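Local coordinates for ABC transporter substrate-binding protein (Rhizobium radiobacter, PDB 6TFX), which binds mannopinic acid as the periplasmic solute-binding protein of an ABC transporter, probably delivering this mannityl-opine for import into the bacterium, at residues 4-15 against 195-205; 252-260 against 413-421. All coordinates share one frame; numbering follows the deposited sequence. Where two conformers were deposited one is given.

Interaction 1 of 2, residues 4-15 against 195-205; sequences TELSMGVASEDV and KLSKISYRFLN
Met8 and Val10 pack against Tyr201 beneath a parallel pair of strands, 5-10 and 198-203, in the mixed sheet of this periplasmic binding protein. The strands run 14° from exactly parallel. Val10 puts CG1 over a face of the Tyr201 ring, a CH-pi contact 4.0 Å from the ring centroid. Val10 CG2 touches the same ring at CE1. Met8 makes a Met-aromatic contact, with SD 3.8 Å from Tyr201 CD2 and oblique to the ring. Its chi1 of 54° sets CG between the backbone N and the carbonyl carbon, and the bend at chi3 turns CE back toward Tyr201 CE2.

Past the strand end, residues 12-15 pass over one face and an edge of the Phe203 ring. Asp14 CA sits almost exactly over the centre of the ring, 3.7 Å from the centroid. Ser12 O lies at the ring edge, and Val15 CG2 touches CZ.

The backbone ladder holds these side chains in register. At its start, Thr4 O takes Ser197 N at 2.7 Å, and the hydroxyls Thr4 OG1 and Ser197 OG are hydrogen-bonded at 2.9 Å. Leu6, Met8 and Val10 each donate N-H to the partner segment and accept through O. Arg202 N to Met8 O, at 2.8 Å, is one such rung. The last, Leu204 N to Val10 O, falls just past strand 198-203. The side chains of Ser7, Ser200 and Arg202 lie on the other face, where, in the conformer given, Arg202 NH1 forms a salt bridge with Glu218 OE1.

Tyr201 OH is hydrogen-bonded to Ser27 OG of helix 26-35, which packs on the ring, while strand 221-223 pairs with the far edge of 5-10. Asp14 OD1 accepts from Gly178 N.

Interaction 2 of 2, residues 252-260 against 413-421; sequences LLHINITKP and VNFSHCNVA. With MG (magnesium ion), chain G; EDO (1,2-ethanediol), chain D.
Ile257 and Ser416 join the end of strand 240-255 to the loop between helices 392-400 and 422-430. The first chain leaves its strand through an Asx turn and a type I beta turn, 256-259. The loop carries Cys418, a ligand of the magnesium ion.

One backbone hydrogen bond crosses the contact, from Ile257 N to Ser416 O (3.0 Å, 169° at the hydrogen). A water bridges the segments, bonded to His254 ND1 and accepting from Ser416 N. Ser416 CA also approaches Ile255 O at 3.1 Å, a CA-H...O contact.

Polar side chains brace each segment from within. Asn256 OD1 accepts from Thr258 N and Thr258 OG1, both reaching it from the same face of the carboxamide. Asn414 holds the loop at two points: OD1 takes Cys418 N in the carbonyl plane, on a lone pair, and ND2 gives to Cys418 O.

Flat groups meet next. With CG anti to the backbone N (chi1 -176°), Asn256 carries its amide to the His417 ring, the planes only 11° apart. Asn256 ND2 comes 3.3 Å from His417 CD2. The ring's nitrogens are held from outside: ND1 by Glu405, NE2 by Asp377.

Van der Waals contacts are few. His254 CB meets Phe415 CB at 3.8 Å. Ile257 CD1 lies near His417 O, and Thr258 CG2 near His417 CB.

The metal site borders the contact. Cys418 and Cys453 both bind the ion modelled as magnesium, with Cys418 SG 2.2 Å from the metal.

How the interactions relate
Interactions 1 and 2 lie on opposite sides of the chain's centre, with their centres 36 Å apart and their nearest atoms about 17 Å apart. They follow one another along the chain and do not touch. Both reach the same mixed sheet, through strands 5-10 and 198-203 in the first and 240-255 in the second. Interaction 1 is the larger and is partly buried. It joins two strands by a regular ladder and packs aliphatic and aromatic groups on one face. Interaction 2 is smaller but buried. It joins a strand end to an irregular loop. A single direct backbone bond and a bridging water cross the gap, while the amides of Asn256 and Asn414 shape each segment from within.

Interaction 1 of 2, residues 4-15 against 195-205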
loop_
_atom_site.group_PDB
_atom_site.type_symbol
_atom_site.label_atom_id
_atom_site.label_comp_id
_atom_site.label_asym_id
_atom_site.label_seq_id
_atom_site.Cartn_x
_atom_site.Cartn_y
_atom_site.Cartn_z
ATOM N N THR A 4 2.004 16.934 24.794
ATOM C CA THR A 4 1.478 17.174 23.446
ATOM C C THR A 4 2.468 16.722 22.351
ATOM O O THR A 4 2.218 16.973 21.179
ATOM C CB THR A 4 1.077 18.656 23.266
ATOM O OG1 THR A 4 2.264 19.452 23.377
ATOM C CG2 THR A 4 -0.012 19.119 24.259
ATOM N N GLU A 5 3.581 16.072 22.733
ATOM C CA GLU A 5 4.581 15.595 21.778
ATOM C C GLU A 5 4.504 14.068 21.689
ATOM O O GLU A 5 4.628 13.395 22.720
ATOM C CB GLU A 5 5.997 16.042 22.185
ATOM C CG GLU A 5 6.131 17.558 22.305
ATOM C CD GLU A 5 7.529 18.138 22.415
ATOM O OE1 GLU A 5 8.480 17.384 22.722
ATOM O OE2 GLU A 5 7.668 19.362 22.200
ATOM N N LEU A 6 4.285 13.550 20.463
ATOM C CA LEU A 6 4.190 12.109 20.206
ATOM C C LEU A 6 5.454 11.617 19.507
ATOM O O LEU A 6 5.850 12.178 18.490
ATOM C CB LEU A 6 2.962 11.783 19.334
ATOM C CG LEU A 6 2.592 10.292 19.184
ATOM C CD1 LEU A 6 1.118 10.129 18.926
ATOM C CD2 LEU A 6 3.349 9.637 18.039
ATOM N N SER A 7 6.087 10.552 20.056
ATOM C CA SER A 7 7.272 9.960 19.450
ATOM C C SER A 7 6.854 8.576 18.936
ATOM O O SER A 7 6.255 7.785 19.683
ATOM C CB SER A 7 8.429 9.828 20.435
ATOM O OG SER A 7 8.902 11.112 20.807
ATOM N N MET A 8 7.181 8.279 17.673
ATOM C CA MET A 8 6.853 6.976 17.085
ATOM C C MET A 8 8.036 6.365 16.364
ATOM O O MET A 8 8.770 7.084 15.688
ATOM C CB MET A 8 5.620 7.036 16.192
ATOM C CG MET A 8 5.674 8.067 15.120
ATOM S SD MET A 8 4.042 8.273 14.323
ATOM C CE MET A 8 3.771 6.686 13.665
ATOM N N GLY A 9 8.220 5.058 16.539
ATOM C CA GLY A 9 9.329 4.329 15.938
ATOM C C GLY A 9 8.799 3.439 14.841
ATOM O O GLY A 9 7.861 2.677 15.078
ATOM N N VAL A 10 9.388 3.538 13.636
ATOM C CA VAL A 10 8.905 2.802 12.467
ATOM C C VAL A 10 9.974 1.952 11.832
ATOM O O VAL A 10 11.163 2.204 12.023
ATOM C CB VAL A 10 8.228 3.734 11.428
ATOM C CG1 VAL A 10 7.174 4.639 12.095
ATOM C CG2 VAL A 10 9.262 4.574 10.676
ATOM N N ALA A 11 9.535 0.942 11.052
ATOM C CA ALA A 11 10.430 0.021 10.347
ATOM C C ALA A 11 10.745 0.630 8.988
ATOM O O ALA A 11 10.186 0.240 7.959
ATOM C CB ALA A 11 9.771 -1.340 10.184
ATOM N N SER A 12 11.605 1.616 9.002
ATOM C CA SER A 12 12.071 2.320 7.808
ATOM C C SER A 12 13.422 2.909 8.117
ATOM O O SER A 12 13.717 3.209 9.279
ATOM C CB SER A 12 11.110 3.446 7.435
ATOM O OG SER A 12 11.591 4.150 6.303
ATOM N N GLU A 13 14.237 3.096 7.081
ATOM C CA GLU A 13 15.568 3.671 7.215
ATOM C C GLU A 13 15.593 5.157 6.904
ATOM O O GLU A 13 16.471 5.852 7.427
ATOM C CB GLU A 13 16.602 2.900 6.365
ATOM C CG GLU A 13 16.704 1.430 6.778
ATOM C CD GLU A 13 17.876 0.631 6.228
ATOM O OE1 GLU A 13 18.997 1.191 6.188
ATOM O OE2 GLU A 13 17.679 -0.547 5.833
ATOM N N ASP A 14 14.626 5.669 6.088
ATOM C CA ASP A 14 14.613 7.091 5.720
ATOM C C ASP A 14 13.363 7.424 4.911
ATOM O O ASP A 14 12.582 6.533 4.574
ATOM C CB ASP A 14 15.856 7.416 4.833
ATOM C CG ASP A 14 16.336 8.870 4.742
ATOM O OD1 ASP A 14 15.776 9.746 5.465
ATOM O OD2 ASP A 14 17.267 9.138 3.946
ATOM N N VAL A 15 13.193 8.714 4.611
ATOM C CA VAL A 15 12.159 9.253 3.729
ATOM C C VAL A 15 12.679 9.027 2.309
ATOM O O VAL A 15 13.850 9.323 2.057
ATOM C CB VAL A 15 12.027 10.803 3.932
ATOM C CG1 VAL A 15 11.223 11.468 2.804
ATOM C CG2 VAL A 15 11.437 11.142 5.281
ATOM N N LYS A 195 -4.455 18.572 18.808
ATOM C CA LYS A 195 -4.173 18.486 20.250
ATOM C C LYS A 195 -2.695 18.186 20.476
ATOM O O LYS A 195 -2.143 18.583 21.497
ATOM C CB LYS A 195 -5.050 17.417 20.901
ATOM C CG LYS A 195 -6.500 17.851 20.906
ATOM C CD LYS A 195 -7.370 16.797 21.555
ATOM C CE LYS A 195 -8.809 17.251 21.458
ATOM N NZ LYS A 195 -9.713 16.355 22.218
ATOM N N LEU A 196 -2.053 17.515 19.512
ATOM C CA LEU A 196 -0.612 17.265 19.575
ATOM C C LEU A 196 0.090 18.465 18.941
ATOM O O LEU A 196 -0.375 18.982 17.927
ATOM C CB LEU A 196 -0.229 16.001 18.777
ATOM C CG LEU A 196 -0.814 14.672 19.245
ATOM C CD1 LEU A 196 -0.418 13.583 18.280
ATOM C CD2 LEU A 196 -0.329 14.304 20.646
ATOM N N SER A 197 1.207 18.886 19.509
ATOM C CA SER A 197 1.967 20.003 18.953
ATOM C C SER A 197 3.066 19.505 18.029
ATOM O O SER A 197 3.445 20.214 17.096
ATOM C CB SER A 197 2.583 20.821 20.085
ATOM O OG SER A 197 3.446 19.972 20.820
ATOM N N LYS A 198 3.565 18.274 18.270
ATOM C CA LYS A 198 4.680 17.725 17.503
ATOM C C LYS A 198 4.637 16.209 17.408
ATOM O O LYS A 198 4.152 15.540 18.324
ATOM C CB LYS A 198 6.005 18.146 18.198
ATOM C CG LYS A 198 7.266 18.038 17.336
ATOM C CD LYS A 198 8.506 18.531 18.084
ATOM C CE LYS A 198 9.394 17.381 18.462
ATOM N NZ LYS A 198 10.745 17.843 18.885
ATOM N N ILE A 199 5.159 15.681 16.297
ATOM C CA ILE A 199 5.359 14.255 16.073
ATOM C C ILE A 199 6.841 14.082 15.752
ATOM O O ILE A 199 7.350 14.743 14.839
ATOM C CB ILE A 199 4.494 13.648 14.941
ATOM C CG1 ILE A 199 2.978 13.872 15.197
ATOM C CG2 ILE A 199 4.808 12.145 14.741
ATOM C CD1 ILE A 199 2.125 13.629 13.929
ATOM N N SER A 200 7.524 13.212 16.501
ATOM C CA SER A 200 8.916 12.848 16.217
ATOM C C SER A 200 8.804 11.444 15.618
ATOM O O SER A 200 8.468 10.483 16.318
ATOM C CB SER A 200 9.763 12.856 17.491
ATOM O OG SER A 200 11.086 12.440 17.179
ATOM N N TYR A 201 8.971 11.354 14.294
ATOM C CA TYR A 201 8.794 10.129 13.519
ATOM C C TYR A 201 10.179 9.547 13.313
ATOM O O TYR A 201 10.952 10.040 12.491
ATOM C CB TYR A 201 8.112 10.508 12.207
ATOM C CG TYR A 201 7.691 9.348 11.337
ATOM C CD1 TYR A 201 8.544 8.839 10.364
ATOM C CD2 TYR A 201 6.405 8.821 11.421
ATOM C CE1 TYR A 201 8.137 7.823 9.505
ATOM C CE2 TYR A 201 5.974 7.818 10.546
ATOM C CZ TYR A 201 6.853 7.304 9.607
ATOM O OH TYR A 201 6.456 6.314 8.744
ATOM N N ARG A 202 10.505 8.539 14.122
ATOM C CA ARG A 202 11.840 7.940 14.186
ATOM C C ARG A 202 12.043 6.715 13.310
ATOM O O ARG A 202 11.261 5.764 13.396
ATOM C CB ARG A 202 12.191 7.597 15.636
ATOM C CG ARG A 202 12.360 8.826 16.529
ATOM C CD ARG A 202 12.880 8.465 17.912
ATOM N NE ARG A 202 14.209 7.848 17.872
ATOM C CZ ARG A 202 14.733 7.130 18.864
ATOM N NH1 ARG A 202 14.054 6.939 19.989
ATOM N NH2 ARG A 202 15.940 6.595 18.737
ATOM N N PHE A 203 13.147 6.717 12.536
ATOM C CA PHE A 203 13.533 5.604 11.668
ATOM C C PHE A 203 14.315 4.593 12.490
ATOM O O PHE A 203 15.444 4.869 12.921
ATOM C CB PHE A 203 14.346 6.112 10.473
ATOM C CG PHE A 203 13.520 7.026 9.598
ATOM C CD1 PHE A 203 12.384 6.553 8.954
ATOM C CD2 PHE A 203 13.883 8.354 9.412
ATOM C CE1 PHE A 203 11.614 7.399 8.155
ATOM C CE2 PHE A 203 13.121 9.195 8.604
ATOM C CZ PHE A 203 11.982 8.717 7.994
ATOM N N LEU A 204 13.654 3.491 12.850
ATOM C CA LEU A 204 14.273 2.464 13.691
ATOM C C LEU A 204 14.021 1.121 13.053
ATOM O O LEU A 204 13.223 0.321 13.558
ATOM C CB LEU A 204 13.721 2.517 15.140
ATOM C CG LEU A 204 14.147 3.733 15.967
ATOM C CD1 LEU A 204 13.221 3.946 17.142
ATOM C CD2 LEU A 204 15.598 3.587 16.477
ATOM N N ASN A 205 14.692 0.876 11.906
ATOM C CA ASN A 205 14.517 -0.373 11.165
ATOM C C ASN A 205 14.923 -1.616 11.960
ATOM O O ASN A 205 14.302 -2.654 11.798
ATOM C CB ASN A 205 15.265 -0.342 9.826
ATOM C CG ASN A 205 14.655 -1.306 8.821
ATOM O OD1 ASN A 205 13.456 -1.251 8.522
ATOM N ND2 ASN A 205 15.475 -2.204 8.259
#

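Interaction 2 of 2, residues 252-260 against 413-421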
loop_
_atom_site.group_PDB
_atom_site.type_symbol
_atom_site.label_atom_id
_atom_site.label_comp_id
_atom_site.label_asym_id
_atom_site.label_seq_id
_atom_site.Cartn_x
_atom_site.Cartn_y
_atom_site.Cartn_z
ATOM N N LEU A 252 3.136 -12.085 -2.102
ATOM C CA LEU A 252 3.191 -13.091 -3.162
ATOM C C LEU A 252 4.604 -13.166 -3.677
ATOM O O LEU A 252 5.321 -12.153 -3.616
ATOM C CB LEU A 252 2.338 -12.682 -4.363
ATOM C CG LEU A 252 0.825 -12.642 -4.135
ATOM C CD1 LEU A 252 0.299 -11.204 -4.257
ATOM C CD2 LEU A 252 0.126 -13.531 -5.143
ATOM N N LEU A 253 4.969 -14.311 -4.277
ATOM C CA LEU A 253 6.213 -14.432 -5.050
ATOM C C LEU A 253 5.757 -14.215 -6.487
ATOM O O LEU A 253 5.062 -15.081 -7.051
ATOM C CB LEU A 253 6.791 -15.863 -4.934
ATOM C CG LEU A 253 7.329 -16.227 -3.575
ATOM C CD1 LEU A 253 7.558 -17.746 -3.483
ATOM C CD2 LEU A 253 8.640 -15.477 -3.319
ATOM N N HIS A 254 6.105 -13.043 -7.080
ATOM C CA HIS A 254 5.777 -12.736 -8.474
ATOM C C HIS A 254 6.949 -13.259 -9.283
ATOM O O HIS A 254 8.076 -12.812 -9.067
ATOM C CB HIS A 254 5.664 -11.228 -8.687
ATOM C CG HIS A 254 4.521 -10.650 -7.920
ATOM N ND1 HIS A 254 3.245 -10.590 -8.465
ATOM C CD2 HIS A 254 4.497 -10.143 -6.666
ATOM C CE1 HIS A 254 2.474 -10.062 -7.521
ATOM N NE2 HIS A 254 3.172 -9.764 -6.421
ATOM N N ILE A 255 6.694 -14.203 -10.185
ATOM C CA ILE A 255 7.792 -14.842 -10.948
ATOM C C ILE A 255 7.838 -14.237 -12.341
ATOM O O ILE A 255 6.822 -14.288 -13.039
ATOM C CB ILE A 255 7.561 -16.383 -11.048
ATOM C CG1 ILE A 255 7.486 -17.055 -9.636
ATOM C CG2 ILE A 255 8.643 -17.043 -11.934
ATOM C CD1 ILE A 255 6.840 -18.529 -9.762
ATOM N N ASN A 256 9.017 -13.779 -12.786
ATOM C CA ASN A 256 9.113 -13.237 -14.140
ATOM C C ASN A 256 9.064 -14.432 -15.085
ATOM O O ASN A 256 10.063 -15.147 -15.245
ATOM C CB ASN A 256 10.385 -12.401 -14.339
ATOM C CG ASN A 256 10.430 -11.757 -15.692
ATOM O OD1 ASN A 256 9.826 -12.238 -16.652
ATOM N ND2 ASN A 256 11.158 -10.669 -15.803
ATOM N N ILE A 257 7.886 -14.630 -15.718
ATOM C CA ILE A 257 7.645 -15.791 -16.594
ATOM C C ILE A 257 8.411 -15.736 -17.918
ATOM O O ILE A 257 8.356 -16.708 -18.676
ATOM C CB ILE A 257 6.134 -15.985 -16.831
ATOM C CG1 ILE A 257 5.561 -14.818 -17.668
ATOM C CG2 ILE A 257 5.399 -16.164 -15.454
ATOM C CD1 ILE A 257 4.108 -15.019 -18.132
ATOM N N THR A 258 9.114 -14.622 -18.217
ATOM C CA THR A 258 9.831 -14.542 -19.493
ATOM C C THR A 258 11.298 -14.933 -19.338
ATOM O O THR A 258 12.002 -15.000 -20.342
ATOM C CB THR A 258 9.738 -13.109 -20.072
ATOM O OG1 THR A 258 10.503 -12.225 -19.264
ATOM C CG2 THR A 258 8.303 -12.604 -20.185
ATOM N N LYS A 259 11.781 -15.107 -18.089
ATOM C CA LYS A 259 13.208 -15.364 -17.878
ATOM C C LYS A 259 13.489 -16.821 -17.514
ATOM O O LYS A 259 13.044 -17.295 -16.463
ATOM C CB LYS A 259 13.781 -14.454 -16.761
ATOM C CG LYS A 259 13.821 -12.970 -17.102
ATOM C CD LYS A 259 14.388 -12.142 -15.934
ATOM C CE LYS A 259 14.533 -10.689 -16.318
ATOM N NZ LYS A 259 14.998 -9.849 -15.173
ATOM N N PRO A 260 14.333 -17.499 -18.298
ATOM C CA PRO A 260 14.723 -18.871 -17.934
ATOM C C PRO A 260 15.371 -18.881 -16.549
ATOM O O PRO A 260 16.044 -17.902 -16.189
ATOM C CB PRO A 260 15.747 -19.239 -19.011
ATOM C CG PRO A 260 15.365 -18.387 -20.199
ATOM C CD PRO A 260 14.973 -17.071 -19.567
ATOM N N VAL A 413 2.999 -2.568 -11.064
ATOM C CA VAL A 413 3.697 -3.558 -10.233
ATOM C C VAL A 413 3.522 -4.986 -10.801
ATOM O O VAL A 413 3.528 -5.955 -10.028
ATOM C CB VAL A 413 3.278 -3.457 -8.742
ATOM C CG1 VAL A 413 3.946 -2.260 -8.064
ATOM C CG2 VAL A 413 1.763 -3.365 -8.589
ATOM N N ASN A 414 3.470 -5.106 -12.154
ATOM C CA ASN A 414 3.341 -6.426 -12.767
ATOM C C ASN A 414 4.760 -6.946 -12.962
ATOM O O ASN A 414 5.342 -6.859 -14.056
ATOM C CB ASN A 414 2.527 -6.389 -14.059
ATOM C CG ASN A 414 2.385 -7.736 -14.744
ATOM O OD1 ASN A 414 2.988 -8.754 -14.325
ATOM N ND2 ASN A 414 1.586 -7.762 -15.835
ATOM N N PHE A 415 5.301 -7.478 -11.877
ATOM C CA PHE A 415 6.675 -8.020 -11.877
ATOM C C PHE A 415 6.772 -9.358 -12.571
ATOM O O PHE A 415 7.871 -9.751 -12.974
ATOM C CB PHE A 415 7.161 -8.198 -10.439
ATOM C CG PHE A 415 7.189 -6.889 -9.686
ATOM C CD1 PHE A 415 8.105 -5.892 -10.025
ATOM C CD2 PHE A 415 6.303 -6.652 -8.640
ATOM C CE1 PHE A 415 8.119 -4.674 -9.336
ATOM C CE2 PHE A 415 6.344 -5.447 -7.934
ATOM C CZ PHE A 415 7.227 -4.458 -8.308
ATOM N N SER A 416 5.654 -10.090 -12.660
ATOM C CA SER A 416 5.671 -11.413 -13.290
ATOM C C SER A 416 5.631 -11.332 -14.801
ATOM O O SER A 416 5.895 -12.336 -15.466
ATOM C CB SER A 416 4.491 -12.247 -12.792
ATOM O OG SER A 416 3.276 -11.646 -13.210
ATOM N N HIS A 417 5.277 -10.147 -15.358
ATOM C CA HIS A 417 5.099 -9.967 -16.803
ATOM C C HIS A 417 3.902 -10.803 -17.303
ATOM O O HIS A 417 3.858 -11.248 -18.452
ATOM C CB HIS A 417 6.405 -10.220 -17.585
ATOM C CG HIS A 417 7.468 -9.220 -17.237
ATOM N ND1 HIS A 417 7.839 -8.229 -18.124
ATOM C CD2 HIS A 417 8.218 -9.097 -16.113
ATOM C CE1 HIS A 417 8.765 -7.510 -17.501
ATOM N NE2 HIS A 417 9.046 -8.003 -16.301
ATOM N N CYS A 418 2.905 -10.974 -16.407
ATOM C CA CYS A 418 1.673 -11.724 -16.674
ATOM C C CYS A 418 0.911 -11.038 -17.832
ATOM O O CYS A 418 0.856 -9.805 -17.897
ATOM C CB CYS A 418 0.835 -11.750 -15.399
ATOM S SG CYS A 418 -0.796 -12.538 -15.572
ATOM N N ASN A 419 0.308 -11.840 -18.730
ATOM C CA ASN A 419 -0.553 -11.301 -19.784
ATOM C C ASN A 419 -1.793 -12.195 -20.008
ATOM O O ASN A 419 -2.712 -11.794 -20.731
ATOM C CB ASN A 419 0.218 -11.066 -21.089
ATOM C CG ASN A 419 0.771 -12.304 -21.764
ATOM O OD1 ASN A 419 0.733 -13.426 -21.242
ATOM N ND2 ASN A 419 1.317 -12.118 -22.952
ATOM N N VAL A 420 -1.858 -13.331 -19.302
ATOM C CA VAL A 420 -2.872 -14.385 -19.495
ATOM C C VAL A 420 -4.316 -13.953 -19.210
ATOM O O VAL A 420 -5.254 -14.564 -19.764
ATOM C CB VAL A 420 -2.520 -15.679 -18.699
ATOM C CG1 VAL A 420 -2.694 -15.515 -17.180
ATOM C CG2 VAL A 420 -3.277 -16.901 -19.239
ATOM N N ALA A 421 -4.493 -12.945 -18.344
ATOM C CA ALA A 421 -5.830 -12.558 -17.904
ATOM C C ALA A 421 -6.283 -11.194 -18.409
ATOM O O ALA A 421 -7.279 -10.659 -17.905
ATOM C CB ALA A 421 -5.861 -12.598 -16.378
HETATM MG MG MG G . 0.222 -14.436 -15.645
HETATM C C1 EDO D . 13.847 -12.077 -21.600
HETATM O O1 EDO D . 14.208 -13.441 -21.478
HETATM C C2 EDO D . 14.502 -11.275 -20.458
HETATM O O2 EDO D . 14.405 -9.888 -20.712
HETATM O O HOH W 1 2.986 -9.829 -11.166
#